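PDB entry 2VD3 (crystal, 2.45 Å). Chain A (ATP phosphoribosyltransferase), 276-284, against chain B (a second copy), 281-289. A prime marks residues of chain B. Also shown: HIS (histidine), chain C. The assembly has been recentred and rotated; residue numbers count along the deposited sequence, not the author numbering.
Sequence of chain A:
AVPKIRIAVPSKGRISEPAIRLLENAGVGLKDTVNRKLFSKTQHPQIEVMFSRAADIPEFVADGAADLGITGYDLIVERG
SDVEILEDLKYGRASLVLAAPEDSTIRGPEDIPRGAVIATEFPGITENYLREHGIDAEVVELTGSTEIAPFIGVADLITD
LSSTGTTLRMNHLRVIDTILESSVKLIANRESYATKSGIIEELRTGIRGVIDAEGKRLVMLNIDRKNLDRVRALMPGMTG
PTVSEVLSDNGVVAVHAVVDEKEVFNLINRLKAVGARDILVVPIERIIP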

ATOM      1  N   ALA A 276      -9.341  26.527  44.432  1.00 44.61           N
ATOM      2  CA  ALA A 276      -8.205  26.177  43.594  1.00 44.34           C
ATOM      3  C   ALA A 276      -8.360  26.794  42.216  1.00 44.09           C
ATOM      4  O   ALA A 276      -9.449  26.778  41.634  1.00 44.23           O
ATOM      5  CB  ALA A 276      -8.065  24.681  43.487  1.00 44.36           C
ATOM      6  N   ARG A 277      -7.276  27.373  41.714  1.00 43.77           N
ATOM      7  CA  ARG A 277      -7.232  27.844  40.331  1.00 43.49           C
ATOM      8  C   ARG A 277      -5.969  27.359  39.621  1.00 42.89           C
ATOM      9  O   ARG A 277      -5.061  26.815  40.262  1.00 42.53           O
ATOM     10  CB  ARG A 277      -7.404  29.373  40.240  1.00 43.81           C
ATOM     11  CG  ARG A 277      -6.556  30.213  41.186  1.00 44.90           C
ATOM     12  CD  ARG A 277      -7.207  31.580  41.390  1.00 47.33           C
ATOM     13  NE  ARG A 277      -6.645  32.330  42.518  1.00 49.14           N
ATOM     14  CZ  ARG A 277      -5.883  33.418  42.401  1.00 50.44           C
ATOM     15  NH1 ARG A 277      -5.424  34.030  43.491  1.00 50.48           N
ATOM     16  NH2 ARG A 277      -5.581  33.901  41.198  1.00 50.63           N
ATOM     17  N   ASP A 278      -5.943  27.542  38.300  1.00 42.49           N
ATOM     18  CA  ASP A 278      -4.789  27.224  37.444  1.00 42.01           C
ATOM     19  C   ASP A 278      -4.349  25.771  37.577  1.00 41.68           C
ATOM     20  O   ASP A 278      -3.162  25.473  37.760  1.00 41.38           O
ATOM     21  CB  ASP A 278      -3.621  28.173  37.744  1.00 42.27           C
ATOM     22  CG  ASP A 278      -4.077  29.596  37.985  1.00 42.13           C
ATOM     23  OD1 ASP A 278      -4.864  30.110  37.167  1.00 42.13           O
ATOM     24  OD2 ASP A 278      -3.653  30.194  38.995  1.00 42.52           O
ATOM     25  N   ILE A 279      -5.318  24.870  37.484  1.00 41.40           N
ATOM     26  CA  ILE A 279      -5.049  23.452  37.666  1.00 41.37           C
ATOM     27  C   ILE A 279      -4.335  22.865  36.449  1.00 41.34           C
ATOM     28  O   ILE A 279      -4.849  22.901  35.327  1.00 41.35           O
ATOM     29  CB  ILE A 279      -6.321  22.651  37.997  1.00 41.40           C
ATOM     30  CG1 ILE A 279      -7.077  23.312  39.158  1.00 41.79           C
ATOM     31  CG2 ILE A 279      -5.952  21.208  38.340  1.00 40.98           C
ATOM     32  CD1 ILE A 279      -8.501  22.803  39.333  1.00 42.27           C
ATOM     33  N   LEU A 280      -3.142  22.339  36.697  1.00 41.29           N
ATOM     34  CA  LEU A 280      -2.311  21.776  35.654  1.00 41.06           C
ATOM     35  C   LEU A 280      -2.225  20.289  35.857  1.00 41.21           C
ATOM     36  O   LEU A 280      -2.125  19.798  36.998  1.00 41.23           O
ATOM     37  CB  LEU A 280      -0.894  22.361  35.694  1.00 41.32           C
ATOM     38  CG  LEU A 280      -0.671  23.838  36.029  1.00 41.03           C
ATOM     39  CD1 LEU A 280       0.806  24.127  35.995  1.00 40.58           C
ATOM     40  CD2 LEU A 280      -1.450  24.776  35.094  1.00 40.57           C
ATOM     41  N   VAL A 281      -2.272  19.573  34.740  1.00 41.05           N
ATOM     42  CA  VAL A 281      -2.033  18.148  34.740  1.00 40.66           C
ATOM     43  C   VAL A 281      -0.791  17.938  33.900  1.00 40.78           C
ATOM     44  O   VAL A 281      -0.800  18.209  32.705  1.00 40.93           O
ATOM     45  CB  VAL A 281      -3.240  17.358  34.190  1.00 40.85           C
ATOM     46  CG1 VAL A 281      -3.011  15.863  34.355  1.00 40.10           C
ATOM     47  CG2 VAL A 281      -4.536  17.771  34.915  1.00 39.80           C
ATOM     48  N   VAL A 282       0.283  17.496  34.555  1.00 40.85           N
ATOM     49  CA  VAL A 282       1.604  17.342  33.948  1.00 40.78           C
ATOM     50  C   VAL A 282       1.878  15.835  33.804  1.00 41.10           C
ATOM     51  O   VAL A 282       1.590  15.075  34.730  1.00 41.44           O
ATOM     52  CB  VAL A 282       2.696  17.998  34.853  1.00 40.56           C
ATOM     53  CG1 VAL A 282       4.075  17.917  34.223  1.00 40.38           C
ATOM     54  CG2 VAL A 282       2.358  19.439  35.165  1.00 40.92           C
ATOM     55  N   PRO A 283       2.436  15.397  32.657  1.00 40.91           N
ATOM     56  CA  PRO A 283       2.678  13.968  32.483  1.00 41.09           C
ATOM     57  C   PRO A 283       3.837  13.448  33.338  1.00 41.55           C
ATOM     58  O   PRO A 283       4.787  14.192  33.634  1.00 41.41           O
ATOM     59  CB  PRO A 283       3.042  13.852  31.001  1.00 40.90           C
ATOM     60  CG  PRO A 283       3.633  15.176  30.661  1.00 40.89           C
ATOM     61  CD  PRO A 283       2.873  16.178  31.485  1.00 41.07           C
ATOM     62  N   ILE A 284       3.736  12.180  33.731  1.00 41.41           N
ATOM     63  CA  ILE A 284       4.810  11.487  34.423  1.00 41.49           C
ATOM     64  C   ILE A 284       5.245  10.300  33.561  1.00 41.42           C
ATOM     65  O   ILE A 284       4.422   9.457  33.206  1.00 41.58           O
ATOM     66  CB  ILE A 284       4.363  10.991  35.833  1.00 41.61           C
ATOM     67  CG1 ILE A 284       3.926  12.177  36.710  1.00 41.76           C
ATOM     68  CG2 ILE A 284       5.486  10.200  36.507  1.00 41.25           C
ATOM     69  CD1 ILE A 284       3.289  11.780  38.054  1.00 41.70           C
TER
ATOM     70  N   VAL B 281      11.823  23.725  29.875  1.00 41.05           N
ATOM     71  CA  VAL B 281      10.473  23.833  29.370  1.00 40.66           C
ATOM     72  C   VAL B 281       9.873  22.449  29.498  1.00 40.78           C
ATOM     73  O   VAL B 281      10.327  21.516  28.849  1.00 40.93           O
ATOM     74  CB  VAL B 281      10.438  24.344  27.914  1.00 40.85           C
ATOM     75  CG1 VAL B 281       9.003  24.595  27.477  1.00 40.10           C
ATOM     76  CG2 VAL B 281      11.262  25.638  27.772  1.00 39.80           C
ATOM     77  N   VAL B 282       8.877  22.330  30.378  1.00 40.85           N
ATOM     78  CA  VAL B 282       8.246  21.058  30.730  1.00 40.78           C
ATOM     79  C   VAL B 282       6.836  21.053  30.117  1.00 41.10           C
ATOM     80  O   VAL B 282       6.140  22.067  30.188  1.00 41.44           O
ATOM     81  CB  VAL B 282       8.154  20.911  32.282  1.00 40.56           C
ATOM     82  CG1 VAL B 282       7.565  19.573  32.689  1.00 40.38           C
ATOM     83  CG2 VAL B 282       9.507  21.094  32.934  1.00 40.92           C
ATOM     84  N   PRO B 283       6.405  19.922  29.523  1.00 40.91           N
ATOM     85  CA  PRO B 283       5.081  19.900  28.907  1.00 41.09           C
ATOM     86  C   PRO B 283       3.944  19.888  29.932  1.00 41.55           C
ATOM     87  O   PRO B 283       4.102  19.363  31.045  1.00 41.41           O
ATOM     88  CB  PRO B 283       5.080  18.584  28.125  1.00 40.90           C
ATOM     89  CG  PRO B 283       6.023  17.707  28.875  1.00 40.89           C
ATOM     90  CD  PRO B 283       7.095  18.625  29.395  1.00 41.07           C
ATOM     91  N   ILE B 284       2.816  20.479  29.542  1.00 41.41           N
ATOM     92  CA  ILE B 284       1.596  20.433  30.331  1.00 41.49           C
ATOM     93  C   ILE B 284       0.518  19.731  29.502  1.00 41.42           C
ATOM     94  O   ILE B 284       0.226  20.150  28.382  1.00 41.58           O
ATOM     95  CB  ILE B 284       1.116  21.861  30.735  1.00 41.61           C
ATOM     96  CG1 ILE B 284       2.190  22.576  31.572  1.00 41.76           C
ATOM     97  CG2 ILE B 284      -0.210  21.789  31.498  1.00 41.25           C
ATOM     98  CD1 ILE B 284       1.895  24.059  31.864  1.00 41.70           C
ATOM     99  N   GLU B 285      -0.080  18.678  30.049  1.00 41.20           N
ATOM    100  CA  GLU B 285      -1.098  17.930  29.315  1.00 41.36           C
ATOM    101  C   GLU B 285      -2.481  18.602  29.331  1.00 41.31           C
ATOM    102  O   GLU B 285      -3.162  18.675  28.309  1.00 41.14           O
ATOM    103  CB  GLU B 285      -1.172  16.498  29.843  1.00 41.44           C
ATOM    104  CG  GLU B 285      -1.763  15.505  28.870  1.00 42.25           C
ATOM    105  CD  GLU B 285      -1.803  14.104  29.440  1.00 44.44           C
ATOM    106  OE1 GLU B 285      -1.162  13.207  28.856  1.00 46.54           O
ATOM    107  OE2 GLU B 285      -2.464  13.898  30.477  1.00 43.49           O
ATOM    108  N   ARG B 286      -2.891  19.089  30.493  1.00 41.79           N
ATOM    109  CA  ARG B 286      -4.225  19.676  30.677  1.00 42.03           C
ATOM    110  C   ARG B 286      -4.127  20.888  31.575  1.00 42.48           C
ATOM    111  O   ARG B 286      -3.421  20.859  32.590  1.00 42.62           O
ATOM    112  CB  ARG B 286      -5.162  18.680  31.345  1.00 41.40           C
ATOM    113  CG  ARG B 286      -5.777  17.663  30.435  1.00 41.60           C
ATOM    114  CD  ARG B 286      -6.366  16.490  31.219  1.00 39.55           C
ATOM    115  NE  ARG B 286      -5.524  15.304  31.135  1.00 38.42           N
ATOM    116  CZ  ARG B 286      -5.770  14.153  31.756  1.00 41.04           C
ATOM    117  NH1 ARG B 286      -6.846  14.000  32.529  1.00 41.26           N
ATOM    118  NH2 ARG B 286      -4.934  13.135  31.602  1.00 42.20           N
ATOM    119  N   ILE B 287      -4.838  21.951  31.208  1.00 42.88           N
ATOM    120  CA  ILE B 287      -5.023  23.094  32.098  1.00 43.29           C
ATOM    121  C   ILE B 287      -6.510  23.293  32.374  1.00 43.75           C
ATOM    122  O   ILE B 287      -7.329  23.245  31.456  1.00 43.84           O
ATOM    123  CB  ILE B 287      -4.392  24.393  31.519  1.00 43.33           C
ATOM    124  CG1 ILE B 287      -2.907  24.177  31.243  1.00 42.62           C
ATOM    125  CG2 ILE B 287      -4.612  25.583  32.473  1.00 43.09           C
ATOM    126  CD1 ILE B 287      -2.199  25.383  30.669  1.00 43.47           C
ATOM    127  N   ILE B 288      -6.852  23.494  33.645  1.00 44.36           N
ATOM    128  CA  ILE B 288      -8.216  23.840  34.044  1.00 44.96           C
ATOM    129  C   ILE B 288      -8.142  25.108  34.896  1.00 45.28           C
ATOM    130  O   ILE B 288      -7.744  25.047  36.062  1.00 45.17           O
ATOM    131  CB  ILE B 288      -8.910  22.711  34.850  1.00 45.39           C
ATOM    132  CG1 ILE B 288      -8.510  21.310  34.337  1.00 45.61           C
ATOM    133  CG2 ILE B 288     -10.455  22.939  34.906  1.00 44.94           C
ATOM    134  CD1 ILE B 288      -9.347  20.783  33.183  1.00 46.98           C
ATOM    135  N   PRO B 289      -8.521  26.264  34.314  1.00 45.78           N
ATOM    136  CA  PRO B 289      -8.219  27.548  34.947  1.00 45.90           C
ATOM    137  C   PRO B 289      -8.942  27.734  36.276  1.00 46.13           C
ATOM    138  O   PRO B 289     -10.102  27.338  36.435  1.00 46.11           O
ATOM    139  CB  PRO B 289      -8.697  28.579  33.907  1.00 45.90           C
ATOM    140  CG  PRO B 289      -8.791  27.805  32.604  1.00 45.96           C
ATOM    141  CD  PRO B 289      -9.246  26.445  33.041  1.00 45.70           C
ATOM    142  OXT PRO B 289      -8.361  28.273  37.225  1.00 46.32           O
TER
HETATM  143  N   HIS C1290       2.481  29.331  40.177  1.00 41.29           N
HETATM  144  CA  HIS C1290       2.751  29.168  38.710  1.00 41.28           C
HETATM  145  C   HIS C1290       1.732  29.927  37.870  1.00 41.66           C
HETATM  146  O   HIS C1290       1.914  30.095  36.665  1.00 41.83           O
HETATM  147  CB  HIS C1290       2.745  27.687  38.316  1.00 41.34           C
HETATM  148  CG  HIS C1290       1.492  26.962  38.704  1.00 40.07           C
HETATM  149  ND1 HIS C1290       1.477  25.954  39.645  1.00 40.10           N
HETATM  150  CD2 HIS C1290       0.214  27.100  38.279  1.00 38.56           C
HETATM  151  CE1 HIS C1290       0.241  25.503  39.784  1.00 38.84           C
HETATM  152  NE2 HIS C1290      -0.544  26.186  38.969  1.00 39.03           N
HETATM  153  OXT HIS C1290       0.698  30.387  38.373  1.00 42.08           O

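Chain B enters the contact at Val282′, whose CG1 lies 4.2 Å from CG1 of Val282, a meeting of the same residue from the two copies. Pro283′ repeats this pattern: its CG is 3.9 Å from CG of Pro283, and its carbonyl O comes within 3.4 Å of Pro283 CD and 3.5 Å of Val282 CG1. These are packing contacts; a proline has no amide hydrogen, so Pro283 cannot answer that carbonyl through its backbone nitrogen.

The CA-to-CB bond of Ile284′ points away from chain A, yet its CD1 still reaches to 4.3 Å from Leu280 CD1. From the next residue onward the backbone takes over. Glu285′ N donates to Val281 O at 2.8 Å, with a bent N-H...O angle of 135°, and Arg286′ N donates to the same oxygen at 3.2 Å and 158°. Val281 O thus accepts from two successive amides, the shorter bond being the less linear. The phi/psi of Glu285′, -80/-44, departs from the extended values of the residues flanking it.

Arg286′ is paired with Val281 in an antiparallel hydrogen-bonded bridge: Val281 N donates to Arg286′ O at 2.8 Å and 160°. The side chains of Val281 and Arg286′ leave the same face of the sheet, Val281 CB lying 3.7 Å from Arg286′ CB, and Val281 CG1 covers one face of the guanidinium. That group is also held within its own chain, where Arg286′ NH2 forms a 2.8 Å salt bridge with Glu285′ OE2.

At Ile287′ the pairing is of the non-hydrogen-bonded kind, with its CA 4.7 Å from CA of Leu280. Two CA-H...O contacts flank it, Ile287′ CA to Ile279 O at 3.2 Å and Leu280 CA to Arg286′ O at 3.4 Å. On the face shared by this pair, Leu280 CD2 lies 4.2 Å from Ile287′ CG1.

Ile288′ restores the hydrogen-bonded pairing, now with Ile279. Ile288′ N donates to Ile279 O at 2.7 Å and 165°, and Ile279 N returns a bond to Ile288′ O at 2.8 Å and 146°; the CB atoms of the pair are 4.1 Å apart.

Pro289′ ends the chain, and its carboxylate extends the ladder: Asp278 N donates to OXT at 2.7 Å and a nearly straight 168°. Like charges also come close here, Asp278 OD1 being 4.0 Å from Pro289′ OXT. The carbonyl of Asp278 serves the bound histidine instead, whose NE2 donates to Asp278 O at 3.0 Å.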